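Long-range contact in unknown protein (PDB 2NYI), which is of unknown function but carries tandem ACT domains, a fold that in many relatives probably serves to bind small regulatory ligands such as amino acids: residues D90-D102 / F136-P150. Residues are numbered along the deposited sequence; the frame is centred on the assembly and turned at random.
Sequences DTREYELYVEGPD and FTLFRMGSRVAFPFP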
loop_
_atom_site.group_PDB
_atom_site.type_symbol
_atom_site.label_atom_id
_atom_site.label_comp_id
_atom_site.label_asym_id
_atom_site.label_seq_id
_atom_site.Cartn_x
_atom_site.Cartn_y
_atom_site.Cartn_z
ATOM N N ASP A 90 -1.199 -14.686 -21.308
ATOM C CA ASP A 90 -0.840 -15.834 -20.487
ATOM C C ASP A 90 -0.385 -15.429 -19.080
ATOM O O ASP A 90 -0.109 -16.288 -18.246
ATOM C CB ASP A 90 0.267 -16.633 -21.159
ATOM C CG ASP A 90 -0.041 -16.934 -22.609
ATOM O OD1 ASP A 90 -1.245 -16.980 -22.961
ATOM O OD2 ASP A 90 0.916 -17.117 -23.391
ATOM N N THR A 91 -0.302 -14.134 -18.823
ATOM C CA THR A 91 -0.029 -13.666 -17.449
ATOM C C THR A 91 -1.132 -14.158 -16.508
ATOM O O THR A 91 -2.326 -14.077 -16.842
ATOM C CB THR A 91 0.071 -12.133 -17.401
ATOM O OG1 THR A 91 1.160 -11.716 -18.226
ATOM C CG2 THR A 91 0.322 -11.631 -15.975
ATOM N N ARG A 92 -0.717 -14.678 -15.349
ATOM C CA ARG A 92 -1.610 -15.077 -14.254
ATOM C C ARG A 92 -1.064 -14.493 -12.937
ATOM O O ARG A 92 0.120 -14.139 -12.847
ATOM C CB ARG A 92 -1.727 -16.612 -14.158
ATOM C CG ARG A 92 -2.414 -17.320 -15.373
ATOM C CD ARG A 92 -3.867 -16.876 -15.566
ATOM N NE ARG A 92 -4.489 -17.581 -16.699
ATOM C CZ ARG A 92 -4.393 -17.223 -17.978
ATOM N NH1 ARG A 92 -3.693 -16.151 -18.333
ATOM N NH2 ARG A 92 -5.002 -17.958 -18.917
ATOM N N GLU A 93 -1.928 -14.383 -11.933
ATOM C CA GLU A 93 -1.494 -13.883 -10.644
ATOM C C GLU A 93 -1.366 -15.032 -9.671
ATOM O O GLU A 93 -2.083 -16.053 -9.779
ATOM C CB GLU A 93 -2.443 -12.799 -10.144
ATOM C CG GLU A 93 -2.436 -11.589 -11.062
ATOM C CD GLU A 93 -3.162 -10.387 -10.472
ATOM O OE1 GLU A 93 -4.086 -10.576 -9.659
ATOM O OE2 GLU A 93 -2.814 -9.247 -10.844
ATOM N N TYR A 94 -0.436 -14.859 -8.738
ATOM C CA TYR A 94 -0.041 -15.888 -7.807
ATOM C C TYR A 94 0.161 -15.227 -6.462
ATOM O O TYR A 94 0.681 -14.107 -6.378
ATOM C CB TYR A 94 1.290 -16.517 -8.224
ATOM C CG TYR A 94 1.231 -17.227 -9.562
ATOM C CD1 TYR A 94 0.998 -18.587 -9.632
ATOM C CD2 TYR A 94 1.402 -16.523 -10.744
ATOM C CE1 TYR A 94 0.925 -19.250 -10.864
ATOM C CE2 TYR A 94 1.295 -17.174 -12.002
ATOM C CZ TYR A 94 1.076 -18.532 -12.041
ATOM O OH TYR A 94 1.011 -19.182 -13.269
ATOM N N GLU A 95 -0.232 -15.937 -5.424
ATOM C CA GLU A 95 0.008 -15.479 -4.059
ATOM C C GLU A 95 1.312 -16.132 -3.616
ATOM O O GLU A 95 1.503 -17.350 -3.772
ATOM C CB GLU A 95 -1.151 -15.866 -3.138
ATOM C CG GLU A 95 -2.433 -15.067 -3.397
ATOM C CD GLU A 95 -2.331 -13.596 -2.945
ATOM O OE1 GLU A 95 -1.443 -13.261 -2.120
ATOM O OE2 GLU A 95 -3.156 -12.774 -3.408
ATOM N N LEU A 96 2.213 -15.306 -3.104
ATOM C CA LEU A 96 3.527 -15.752 -2.677
ATOM C C LEU A 96 3.649 -15.515 -1.179
ATOM O O LEU A 96 3.320 -14.422 -0.677
ATOM C CB LEU A 96 4.608 -14.994 -3.465
ATOM C CG LEU A 96 6.079 -15.087 -3.020
ATOM C CD1 LEU A 96 6.647 -16.470 -3.319
ATOM C CD2 LEU A 96 6.883 -14.059 -3.760
ATOM N N TYR A 97 4.113 -16.531 -0.456
ATOM C CA TYR A 97 4.285 -16.407 0.994
ATOM C C TYR A 97 5.660 -16.939 1.363
ATOM O O TYR A 97 6.086 -17.973 0.839
ATOM C CB TYR A 97 3.217 -17.197 1.758
ATOM C CG TYR A 97 1.796 -16.920 1.334
ATOM C CD1 TYR A 97 1.095 -15.813 1.832
ATOM C CD2 TYR A 97 1.143 -17.764 0.431
ATOM C CE1 TYR A 97 -0.220 -15.557 1.438
ATOM C CE2 TYR A 97 -0.167 -17.520 0.035
ATOM C CZ TYR A 97 -0.842 -16.416 0.539
ATOM O OH TYR A 97 -2.141 -16.182 0.138
ATOM N N VAL A 98 6.365 -16.202 2.218
ATOM C CA VAL A 98 7.700 -16.598 2.669
ATOM C C VAL A 98 7.721 -16.483 4.188
ATOM O O VAL A 98 7.261 -15.476 4.741
ATOM C CB VAL A 98 8.807 -15.667 2.077
ATOM C CG1 VAL A 98 10.209 -16.105 2.525
ATOM C CG2 VAL A 98 8.699 -15.563 0.535
ATOM N N GLU A 99 8.245 -17.498 4.871
ATOM C CA GLU A 99 8.403 -17.400 6.322
ATOM C C GLU A 99 9.638 -18.175 6.764
ATOM O O GLU A 99 9.867 -19.298 6.304
ATOM C CB GLU A 99 7.147 -17.929 7.024
ATOM C CG GLU A 99 7.185 -17.828 8.545
ATOM C CD GLU A 99 5.873 -18.224 9.193
ATOM O OE1 GLU A 99 5.915 -19.025 10.150
ATOM O OE2 GLU A 99 4.807 -17.734 8.753
ATOM N N GLY A 100 10.431 -17.565 7.642
ATOM C CA GLY A 100 11.551 -18.246 8.285
ATOM C C GLY A 100 12.381 -17.282 9.112
ATOM O O GLY A 100 11.944 -16.167 9.366
ATOM N N PRO A 101 13.601 -17.699 9.518
ATOM C CA PRO A 101 14.470 -16.787 10.270
ATOM C C PRO A 101 14.757 -15.561 9.409
ATOM O O PRO A 101 14.949 -15.700 8.201
ATOM C CB PRO A 101 15.766 -17.589 10.445
ATOM C CG PRO A 101 15.389 -19.007 10.223
ATOM C CD PRO A 101 14.238 -19.001 9.266
ATOM N N ASP A 102 14.758 -14.383 10.022
ATOM C CA ASP A 102 15.177 -13.168 9.333
ATOM C C ASP A 102 16.688 -13.184 9.079
ATOM O O ASP A 102 17.457 -13.748 9.862
ATOM C CB ASP A 102 14.778 -11.927 10.111
ATOM C CG ASP A 102 15.009 -10.644 9.324
ATOM O OD1 ASP A 102 14.702 -10.612 8.113
ATOM O OD2 ASP A 102 15.490 -9.665 9.914
ATOM N N PHE A 136 16.731 -14.649 17.757
ATOM C CA PHE A 136 15.820 -15.086 16.711
ATOM C C PHE A 136 14.768 -14.034 16.372
ATOM O O PHE A 136 14.075 -13.497 17.247
ATOM C CB PHE A 136 15.152 -16.446 17.007
ATOM C CG PHE A 136 14.410 -17.016 15.813
ATOM C CD1 PHE A 136 15.013 -17.976 14.983
ATOM C CD2 PHE A 136 13.119 -16.583 15.509
ATOM C CE1 PHE A 136 14.342 -18.489 13.889
ATOM C CE2 PHE A 136 12.433 -17.093 14.386
ATOM C CZ PHE A 136 13.051 -18.046 13.581
ATOM N N THR A 137 14.677 -13.747 15.080
ATOM C CA THR A 137 13.679 -12.820 14.561
ATOM C C THR A 137 13.008 -13.520 13.396
ATOM O O THR A 137 13.688 -14.031 12.494
ATOM C CB THR A 137 14.304 -11.472 14.138
ATOM O OG1 THR A 137 14.772 -10.782 15.306
ATOM C CG2 THR A 137 13.269 -10.576 13.449
ATOM N N LEU A 138 11.681 -13.602 13.454
ATOM C CA LEU A 138 10.910 -14.242 12.391
ATOM C C LEU A 138 10.652 -13.218 11.293
ATOM O O LEU A 138 10.390 -12.054 11.578
ATOM C CB LEU A 138 9.593 -14.805 12.920
ATOM C CG LEU A 138 8.780 -15.636 11.902
ATOM C CD1 LEU A 138 9.468 -16.977 11.565
ATOM C CD2 LEU A 138 7.341 -15.869 12.371
ATOM N N PHE A 139 10.781 -13.675 10.051
ATOM C CA PHE A 139 10.513 -12.867 8.874
ATOM C C PHE A 139 9.290 -13.462 8.200
ATOM O O PHE A 139 9.210 -14.676 8.032
ATOM C CB PHE A 139 11.715 -12.895 7.930
ATOM C CG PHE A 139 11.419 -12.351 6.546
ATOM C CD1 PHE A 139 11.460 -10.976 6.300
ATOM C CD2 PHE A 139 11.097 -13.224 5.499
ATOM C CE1 PHE A 139 11.176 -10.459 5.003
ATOM C CE2 PHE A 139 10.835 -12.738 4.217
ATOM C CZ PHE A 139 10.870 -11.347 3.968
ATOM N N ARG A 140 8.333 -12.610 7.822
ATOM C CA ARG A 140 7.186 -13.057 7.032
ATOM C C ARG A 140 7.006 -12.139 5.840
ATOM O O ARG A 140 7.140 -10.925 5.977
ATOM C CB ARG A 140 5.909 -13.025 7.869
ATOM C CG ARG A 140 5.802 -14.143 8.913
ATOM C CD ARG A 140 4.334 -14.437 9.186
ATOM N NE ARG A 140 4.109 -14.972 10.526
ATOM C CZ ARG A 140 3.420 -14.353 11.482
ATOM N NH1 ARG A 140 2.867 -13.163 11.258
ATOM N NH2 ARG A 140 3.279 -14.929 12.667
HETATM N N MSE A 141 6.722 -12.726 4.681
HETATM C CA MSE A 141 6.433 -11.939 3.486
HETATM C C MSE A 141 5.177 -12.462 2.825
HETATM O O MSE A 141 4.996 -13.660 2.676
HETATM C CB MSE A 141 7.603 -11.987 2.515
HETATM C CG MSE A 141 7.279 -11.391 1.176
HETATM SE SE MSE A 141 8.846 -11.404 0.042
HETATM C CE MSE A 141 8.018 -11.591 -1.398
ATOM N N GLY A 142 4.291 -11.557 2.443
ATOM C CA GLY A 142 3.106 -11.950 1.688
ATOM C C GLY A 142 3.029 -11.057 0.471
ATOM O O GLY A 142 3.173 -9.833 0.577
ATOM N N SER A 143 2.776 -11.645 -0.689
ATOM C CA SER A 143 2.880 -10.878 -1.912
ATOM C C SER A 143 1.902 -11.433 -2.961
ATOM O O SER A 143 1.549 -12.621 -2.930
ATOM C CB SER A 143 4.321 -10.980 -2.428
ATOM O OG SER A 143 4.610 -10.002 -3.417
ATOM N N ARG A 144 1.455 -10.559 -3.855
ATOM C CA ARG A 144 0.788 -10.997 -5.078
ATOM C C ARG A 144 1.686 -10.624 -6.247
ATOM O O ARG A 144 2.105 -9.459 -6.387
ATOM C CB ARG A 144 -0.577 -10.337 -5.206
ATOM C CG ARG A 144 -1.492 -10.941 -6.265
ATOM C CD ARG A 144 -2.804 -10.180 -6.190
ATOM N NE ARG A 144 -3.861 -10.702 -7.043
ATOM C CZ ARG A 144 -4.940 -11.345 -6.601
ATOM N NH1 ARG A 144 -5.104 -11.578 -5.303
ATOM N NH2 ARG A 144 -5.856 -11.763 -7.465
ATOM N N VAL A 145 1.999 -11.618 -7.076
ATOM C CA VAL A 145 2.895 -11.430 -8.218
ATOM C C VAL A 145 2.220 -11.925 -9.493
ATOM O O VAL A 145 1.284 -12.716 -9.430
ATOM C CB VAL A 145 4.268 -12.177 -8.019
ATOM C CG1 VAL A 145 4.964 -11.703 -6.738
ATOM C CG2 VAL A 145 4.091 -13.730 -8.028
ATOM N N ALA A 146 2.683 -11.438 -10.643
ATOM C CA ALA A 146 2.094 -11.810 -11.920
ATOM C C ALA A 146 3.184 -12.170 -12.910
ATOM O O ALA A 146 4.165 -11.434 -13.075
ATOM C CB ALA A 146 1.235 -10.676 -12.476
ATOM N N PHE A 147 2.984 -13.299 -13.584
ATOM C CA PHE A 147 3.878 -13.725 -14.648
ATOM C C PHE A 147 3.192 -14.743 -15.549
ATOM O O PHE A 147 2.170 -15.343 -15.162
ATOM C CB PHE A 147 5.196 -14.278 -14.072
ATOM C CG PHE A 147 5.016 -15.439 -13.126
ATOM C CD1 PHE A 147 4.804 -16.725 -13.619
ATOM C CD2 PHE A 147 5.070 -15.245 -11.743
ATOM C CE1 PHE A 147 4.641 -17.799 -12.764
ATOM C CE2 PHE A 147 4.899 -16.309 -10.871
ATOM C CZ PHE A 147 4.704 -17.596 -11.372
ATOM N N PRO A 148 3.733 -14.936 -16.777
ATOM C CA PRO A 148 3.151 -15.945 -17.677
ATOM C C PRO A 148 3.160 -17.330 -17.053
ATOM O O PRO A 148 4.215 -17.811 -16.612
ATOM C CB PRO A 148 4.082 -15.917 -18.898
ATOM C CG PRO A 148 4.647 -14.505 -18.905
ATOM C CD PRO A 148 4.831 -14.189 -17.414
ATOM N N PHE A 149 1.996 -17.979 -17.039
ATOM C CA PHE A 149 1.849 -19.260 -16.351
ATOM C C PHE A 149 2.850 -20.352 -16.784
ATOM O O PHE A 149 3.194 -21.206 -15.966
ATOM C CB PHE A 149 0.401 -19.790 -16.411
ATOM C CG PHE A 149 -0.040 -20.233 -17.784
ATOM C CD1 PHE A 149 0.356 -21.474 -18.297
ATOM C CD2 PHE A 149 -0.873 -19.426 -18.551
ATOM C CE1 PHE A 149 -0.038 -21.885 -19.579
ATOM C CE2 PHE A 149 -1.283 -19.833 -19.830
ATOM C CZ PHE A 149 -0.860 -21.060 -20.344
ATOM N N PRO A 150 3.296 -20.356 -18.066
ATOM C CA PRO A 150 4.262 -21.429 -18.383
ATOM C C PRO A 150 5.548 -21.394 -17.540
ATOM O O PRO A 150 6.247 -22.404 -17.467
ATOM C CB PRO A 150 4.614 -21.160 -19.853
ATOM C CG PRO A 150 3.392 -20.471 -20.411
ATOM C CD PRO A 150 2.968 -19.553 -19.266
HETATM O O HOH W 1 16.993 -14.607 13.022
#
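E93 OE1 takes two N-H groups of R144: NE at 2.6 Å in a nearly straight bond, and NH2 at 3.1 Å in a weak one. NE reaches OE1 from above the carboxylate plane, while OE1 lies at the edge of the guanidinium, the two planes standing 77° apart. R144 runs out extended, CG anti to the backbone N (chi1 -167°), which carries NH1 on to E95 OE2 at 3.0 Å, a weak bond within a second salt bridge. Putting an alanine at R144 would probably leave the carboxylates of E93 and E95, two residues apart on one strand, without the charge that joins them. On the opposite face of the sheet, Y94 and F147 form an offset stack, their rings nearly parallel and the centroids 4.2 Å apart. Further along, L96 CD2 meets the selenomethionine methyl CE of M141 at 3.6 Å, and V98 CG1 touches the edge of the F139 ring. Helix 106-116 packs over L96, F139 and M141. Backbone bonds pair the strands antiparallel from R92 with F147 to G100 with F139, and D102 N extends the ladder to T137 O at 2.7 Å. Strands 91-99 and 137-148 are thus the two central strands of the βαββαβ ACT fold.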